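Side-chain contact in giding protein-mglB (Thermus thermophilus, PDB 1J3W), which probably acts as a molecular adaptor that takes part in guanine-nucleotide exchange: residues Leu34-Arg37 with Lys38-Leu42. Residues are numbered along the deposited sequence; the frame is centred on the assembly and turned at random.
Sequences LIDR and KGFVL
Asp36 and Phe40 lie side by side at the turn of a beta hairpin, which links strands 31-36 and 41-46 of the Roadblock/LC7 fold. Their side chains point the same way. Carboxylate and ring planes stand 77° apart, and OD1 of Asp36 sits at the ring edge, 3.4 Å from CD1 of Phe40. The other oxygen turns to the backbone. OD2 of Asp36 accepts the N-H of Phe40 at 2.8 Å, from above the carboxylate plane, and takes a weak bond from Lys38 N. Asp36 CG is tucked between its own N and carbonyl carbon (chi1 71°), which brings the carboxylate over the turn. Ser5 N binds OD1, so the N-terminal segment also holds the carboxylate. With an alanine here, the N-H groups of Phe40, Lys38 and Ser5 would probably lose this acceptor, and the turn would be less firmly held.

Residues 36-39 form a type I turn. Gly39 N closes it on Asp36 O at 2.9 Å. The positive phi of Gly39 (105°) suits a residue without a side chain. Lys38 stretches away from the turn, and its NZ bonds to Glu3 O.

The strands pair beyond the turn. Asp36 N binds Phe40 O at 3.0 Å, and Leu42 N binds Leu34 O. Ile35 and Val41 form a non-hydrogen-bonded pair on the face covered by helix 56-69. CG2 of Ile35 lies 4.3 Å from CG2 of Val41. On the other face, CD2 of Leu34 packs against CD1 of Leu42 at 4.2 Å.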
ATOM      1  N   LEU B  34     -10.365 -12.221  13.919  1.00 10.41           N
ATOM      2  CA  LEU B  34     -11.112 -12.152  12.719  1.00 10.77           C
ATOM      3  C   LEU B  34     -11.431 -10.710  12.552  1.00 10.76           C
ATOM      4  O   LEU B  34     -11.971 -10.063  13.438  1.00 11.30           O
ATOM      5  CB  LEU B  34     -12.403 -12.947  12.907  1.00 10.64           C
ATOM      6  CG  LEU B  34     -13.314 -12.864  11.682  1.00 12.88           C
ATOM      7  CD1 LEU B  34     -12.758 -13.649  10.493  1.00 15.07           C
ATOM      8  CD2 LEU B  34     -14.715 -13.413  11.943  1.00 15.35           C
ATOM      9  N   ILE B  35     -11.007 -10.147  11.429  1.00 10.23           N
ATOM     10  CA  ILE B  35     -11.190  -8.721  11.182  1.00 10.75           C
ATOM     11  C   ILE B  35     -11.880  -8.525   9.844  1.00 12.30           C
ATOM     12  O   ILE B  35     -11.875  -9.420   9.005  1.00 12.15           O
ATOM     13  CB  ILE B  35      -9.828  -7.980  11.158  1.00 10.53           C
ATOM     14  CG1 ILE B  35      -9.026  -8.366   9.909  1.00 12.02           C
ATOM     15  CG2 ILE B  35      -9.021  -8.349  12.404  1.00 11.20           C
ATOM     16  CD1 ILE B  35      -7.720  -7.606   9.765  1.00 12.42           C
ATOM     17  N   ASP B  36     -12.501  -7.370   9.641  1.00 14.35           N
ATOM     18  CA  ASP B  36     -13.134  -7.153   8.352  1.00 16.74           C
ATOM     19  C   ASP B  36     -12.099  -6.482   7.469  1.00 17.80           C
ATOM     20  O   ASP B  36     -11.071  -6.007   7.956  1.00 18.87           O
ATOM     21  CB  ASP B  36     -14.429  -6.324   8.472  1.00 17.07           C
ATOM     22  CG  ASP B  36     -14.197  -4.861   8.821  1.00 19.81           C
ATOM     23  OD1 ASP B  36     -15.210  -4.145   8.964  1.00 25.90           O
ATOM     24  OD2 ASP B  36     -13.043  -4.414   8.954  1.00 20.81           O
ATOM     25  N   ARG B  37     -12.346  -6.450   6.166  1.00 19.18           N
ATOM     26  CA  ARG B  37     -11.370  -5.857   5.270  1.00 21.05           C
ATOM     27  C   ARG B  37     -11.163  -4.357   5.481  1.00 20.92           C
ATOM     28  O   ARG B  37     -10.290  -3.752   4.861  1.00 24.25           O
ATOM     29  CB  ARG B  37     -11.744  -6.174   3.819  1.00 19.82           C
ATOM     30  CG  ARG B  37     -11.839  -7.680   3.552  1.00 22.17           C
ATOM     31  CD  ARG B  37     -11.928  -7.984   2.063  1.00 20.21           C
ATOM     32  NE  ARG B  37     -10.726  -7.546   1.365  1.00 19.03           N
ATOM     33  CZ  ARG B  37      -9.681  -8.323   1.089  1.00 18.48           C
ATOM     34  NH1 ARG B  37      -9.679  -9.600   1.442  1.00 15.52           N
ATOM     35  NH2 ARG B  37      -8.627  -7.814   0.469  1.00 20.92           N
ATOM     36  N   LYS B  38     -11.958  -3.760   6.369  1.00 21.79           N
ATOM     37  CA  LYS B  38     -11.827  -2.339   6.677  1.00 19.68           C
ATOM     38  C   LYS B  38     -10.941  -2.114   7.906  1.00 20.77           C
ATOM     39  O   LYS B  38     -10.623  -0.976   8.251  1.00 21.82           O
ATOM     40  CB  LYS B  38     -13.198  -1.704   6.929  1.00 22.31           C
ATOM     41  CG  LYS B  38     -14.130  -1.696   5.730  1.00 22.96           C
ATOM     42  CD  LYS B  38     -15.425  -0.970   6.071  1.00 25.67           C
ATOM     43  CE  LYS B  38     -16.424  -1.042   4.929  1.00 23.94           C
ATOM     44  NZ  LYS B  38     -17.688  -0.329   5.264  1.00 29.50           N
ATOM     45  N   GLY B  39     -10.562  -3.197   8.579  1.00 16.98           N
ATOM     46  CA  GLY B  39      -9.705  -3.063   9.747  1.00 17.08           C
ATOM     47  C   GLY B  39     -10.364  -3.241  11.105  1.00 14.22           C
ATOM     48  O   GLY B  39      -9.678  -3.279  12.125  1.00 15.95           O
ATOM     49  N   PHE B  40     -11.686  -3.346  11.140  1.00 13.61           N
ATOM     50  CA  PHE B  40     -12.368  -3.519  12.419  1.00 13.03           C
ATOM     51  C   PHE B  40     -12.165  -4.934  12.946  1.00 11.69           C
ATOM     52  O   PHE B  40     -12.181  -5.892  12.175  1.00 13.52           O
ATOM     53  CB  PHE B  40     -13.873  -3.263  12.282  1.00 14.07           C
ATOM     54  CG  PHE B  40     -14.230  -1.823  12.055  1.00 15.13           C
ATOM     55  CD1 PHE B  40     -14.552  -1.366  10.780  1.00 16.86           C
ATOM     56  CD2 PHE B  40     -14.263  -0.928  13.118  1.00 16.94           C
ATOM     57  CE1 PHE B  40     -14.904  -0.034  10.571  1.00 19.61           C
ATOM     58  CE2 PHE B  40     -14.613   0.405  12.919  1.00 19.81           C
ATOM     59  CZ  PHE B  40     -14.933   0.852  11.644  1.00 19.51           C
ATOM     60  N   VAL B  41     -11.970  -5.062  14.257  1.00 11.71           N
ATOM     61  CA  VAL B  41     -11.805  -6.381  14.858  1.00 11.34           C
ATOM     62  C   VAL B  41     -13.203  -6.908  15.166  1.00 12.49           C
ATOM     63  O   VAL B  41     -13.957  -6.286  15.918  1.00 14.37           O
ATOM     64  CB  VAL B  41     -10.990  -6.318  16.161  1.00 10.02           C
ATOM     65  CG1 VAL B  41     -10.914  -7.705  16.783  1.00 12.79           C
ATOM     66  CG2 VAL B  41      -9.582  -5.799  15.870  1.00 12.30           C
ATOM     67  N   LEU B  42     -13.550  -8.046  14.577  1.00 11.67           N
ATOM     68  CA  LEU B  42     -14.868  -8.641  14.774  1.00 13.78           C
ATOM     69  C   LEU B  42     -14.888  -9.586  15.966  1.00 12.66           C
ATOM     70  O   LEU B  42     -15.907  -9.729  16.638  1.00 14.47           O
ATOM     71  CB  LEU B  42     -15.290  -9.394  13.511  1.00 15.10           C
ATOM     72  CG  LEU B  42     -15.193  -8.590  12.209  1.00 18.22           C
ATOM     73  CD1 LEU B  42     -15.722  -9.425  11.056  1.00 19.10           C
ATOM     74  CD2 LEU B  42     -15.983  -7.299  12.339  1.00 20.31           C
TER